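Local coordinates for transcriptional regulator I2 (Pseudomonas fluorescens A506, PDB 4MO7), which is a TetR-family protein, probably a DNA-binding transcriptional regulator, that has been described as a superantigen associated with Crohn's disease, at residues Q36-L41 with R78-E83. Numbering follows the deposited sequence.
Sequences QTAAHL and RAVMEE. With MG (magnesium ion), chain B.
Val80 meets the helix of residues 36-41 with both of its methyls, and Ala39 receives each of them. CG1 of Val80 lies 3.9 Å from CB of Ala39, while CG2 comes within 4.1 Å of the backbone N of Ala39. CB of Ala38 adds a looser contact, 4.3 Å from CG2 of Val80. The two methyls thus sit against the helix surface around Ala39, with CG2 also next to Ala38. The first torsion of Val80 (chi1 167°) sets CG1 anti to the backbone N and CG2 anti to the carbonyl carbon, which brings CG1 to the Ala39 methyl and CG2 to Ala39 N and Ala38 CB. Small residues on one side and a single branched one on the other let the backbones come close, with the CA atoms of Ala39 and Val80 6.0 Å apart. The interface is small, about 100 Å² summed over both sides, but all three touching residues are buried. Helix 122-130 closes in on it through Ala124, which touches both Ala39 and Val80, and Val127, which touches Val80; Leu55 packs on Ala38.

On helix 73-97, NE of Arg78 donates to OE1 of Glu82 at 2.7 Å, a fairly straight bond (161°) lying in the guanidinium plane; the NE-H approaches OE1 from about 60° above the plane of the Glu82 carboxylate. NH2 of Arg78 adds a weak second bond to the same OE1 of Glu82, at 3.1 Å. This salt bridge spans one helical turn, and His142 of helix 137-163 touches both partners. On the other helix, His40, its CG anti to the carbonyl carbon, binds a magnesium ion through NE2 at 2.2 Å, at a site separate from the Val80 packing; its side chain also touches Glu123.

Helix 30-45 is packed against the N-terminal part of helix 73-97. As in TetR-family regulators, the first helix of the N-terminal DNA-binding domain packs on the helix, fourth in the family's usual count, that links that domain to the C-terminal one.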
loop_
_atom_site.group_PDB
_atom_site.type_symbol
_atom_site.label_atom_id
_atom_site.label_comp_id
_atom_site.label_asym_id
_atom_site.label_seq_id
_atom_site.Cartn_x
_atom_site.Cartn_y
_atom_site.Cartn_z
ATOM N N GLN A 36 26.908 10.636 4.722
ATOM C CA GLN A 36 26.936 9.298 4.124
ATOM C C GLN A 36 27.173 8.252 5.176
ATOM O O GLN A 36 26.611 7.154 5.088
ATOM C CB GLN A 36 28.076 9.201 3.125
ATOM C CG GLN A 36 27.931 10.165 1.956
ATOM C CD GLN A 36 27.633 9.413 0.697
ATOM O OE1 GLN A 36 26.493 9.401 0.239
ATOM N NE2 GLN A 36 28.652 8.743 0.141
ATOM N N THR A 37 28.012 8.559 6.164
ATOM C CA THR A 37 28.245 7.561 7.229
ATOM C C THR A 37 27.043 7.453 8.177
ATOM O O THR A 37 26.691 6.359 8.586
ATOM C CB THR A 37 29.524 7.878 8.059
ATOM O OG1 THR A 37 30.630 7.957 7.157
ATOM C CG2 THR A 37 29.783 6.774 9.090
ATOM N N ALA A 38 26.415 8.592 8.515
ATOM C CA ALA A 38 25.188 8.574 9.333
ATOM C C ALA A 38 24.113 7.729 8.671
ATOM O O ALA A 38 23.363 7.001 9.329
ATOM C CB ALA A 38 24.665 10.020 9.505
ATOM N N ALA A 39 24.002 7.826 7.347
ATOM C CA ALA A 39 22.991 7.001 6.670
ATOM C C ALA A 39 23.127 5.538 7.003
ATOM O O ALA A 39 22.147 4.880 7.293
ATOM C CB ALA A 39 23.021 7.203 5.164
ATOM N N HIS A 40 24.358 5.028 7.031
ATOM C CA HIS A 40 24.535 3.626 7.417
ATOM C C HIS A 40 24.225 3.326 8.861
ATOM O O HIS A 40 23.538 2.309 9.136
ATOM C CB HIS A 40 25.957 3.191 7.122
ATOM C CG HIS A 40 26.200 3.057 5.676
ATOM N ND1 HIS A 40 25.831 1.933 4.959
ATOM C CD2 HIS A 40 26.729 3.922 4.791
ATOM C CE1 HIS A 40 26.123 2.119 3.690
ATOM N NE2 HIS A 40 26.668 3.312 3.567
ATOM N N LEU A 41 24.765 4.150 9.767
ATOM C CA LEU A 41 24.549 3.939 11.206
ATOM C C LEU A 41 23.047 3.968 11.488
ATOM O O LEU A 41 22.504 3.058 12.124
ATOM C CB LEU A 41 25.281 4.977 12.039
ATOM C CG LEU A 41 26.715 4.615 12.467
ATOM C CD1 LEU A 41 27.531 4.305 11.226
ATOM C CD2 LEU A 41 27.322 5.792 13.189
ATOM N N ARG A 78 17.234 14.684 8.785
ATOM C CA ARG A 78 16.637 15.457 7.683
ATOM C C ARG A 78 17.536 15.444 6.456
ATOM O O ARG A 78 17.062 15.232 5.339
ATOM C CB ARG A 78 16.452 16.917 8.117
ATOM C CG ARG A 78 15.924 17.807 6.974
ATOM C CD ARG A 78 16.083 19.264 7.402
ATOM N NE ARG A 78 16.258 20.099 6.227
ATOM C CZ ARG A 78 16.555 21.393 6.275
ATOM N NH1 ARG A 78 16.699 21.983 7.456
ATOM N NH2 ARG A 78 16.701 22.091 5.147
ATOM N N ALA A 79 18.838 15.671 6.644
ATOM C CA ALA A 79 19.745 15.791 5.488
ATOM C C ALA A 79 19.951 14.442 4.835
ATOM O O ALA A 79 20.064 14.384 3.607
ATOM C CB ALA A 79 21.105 16.381 5.909
ATOM N N VAL A 80 19.996 13.364 5.601
ATOM C CA VAL A 80 20.096 12.006 4.988
ATOM C C VAL A 80 18.889 11.809 4.090
ATOM O O VAL A 80 18.995 11.350 2.942
ATOM C CB VAL A 80 20.132 10.931 6.073
ATOM C CG1 VAL A 80 19.910 9.527 5.536
ATOM C CG2 VAL A 80 21.474 11.029 6.819
ATOM N N MET A 81 17.714 12.171 4.586
ATOM C CA MET A 81 16.514 11.955 3.787
ATOM C C MET A 81 16.470 12.898 2.587
ATOM O O MET A 81 16.067 12.505 1.484
ATOM C CB MET A 81 15.282 12.114 4.654
ATOM C CG MET A 81 15.215 11.075 5.787
ATOM S SD MET A 81 13.544 11.195 6.467
ATOM C CE MET A 81 13.653 10.138 7.892
ATOM N N GLU A 82 16.884 14.140 2.776
ATOM C CA GLU A 82 16.911 15.075 1.649
ATOM C C GLU A 82 17.866 14.592 0.562
ATOM O O GLU A 82 17.559 14.640 -0.643
ATOM C CB GLU A 82 17.316 16.472 2.123
ATOM C CG GLU A 82 16.220 17.230 2.874
ATOM C CD GLU A 82 16.720 18.622 3.272
ATOM O OE1 GLU A 82 15.897 19.495 3.572
ATOM O OE2 GLU A 82 17.949 18.836 3.289
ATOM N N GLU A 83 19.048 14.143 0.976
ATOM C CA GLU A 83 20.022 13.637 -0.010
ATOM C C GLU A 83 19.457 12.514 -0.841
ATOM O O GLU A 83 19.699 12.462 -2.050
ATOM C CB GLU A 83 21.265 13.047 0.676
ATOM C CG GLU A 83 22.276 14.041 1.134
ATOM C CD GLU A 83 22.724 14.936 0.011
ATOM O OE1 GLU A 83 23.414 14.443 -0.917
ATOM O OE2 GLU A 83 22.360 16.131 0.051
HETATM MG MG MG B . 27.669 4.211 1.766
#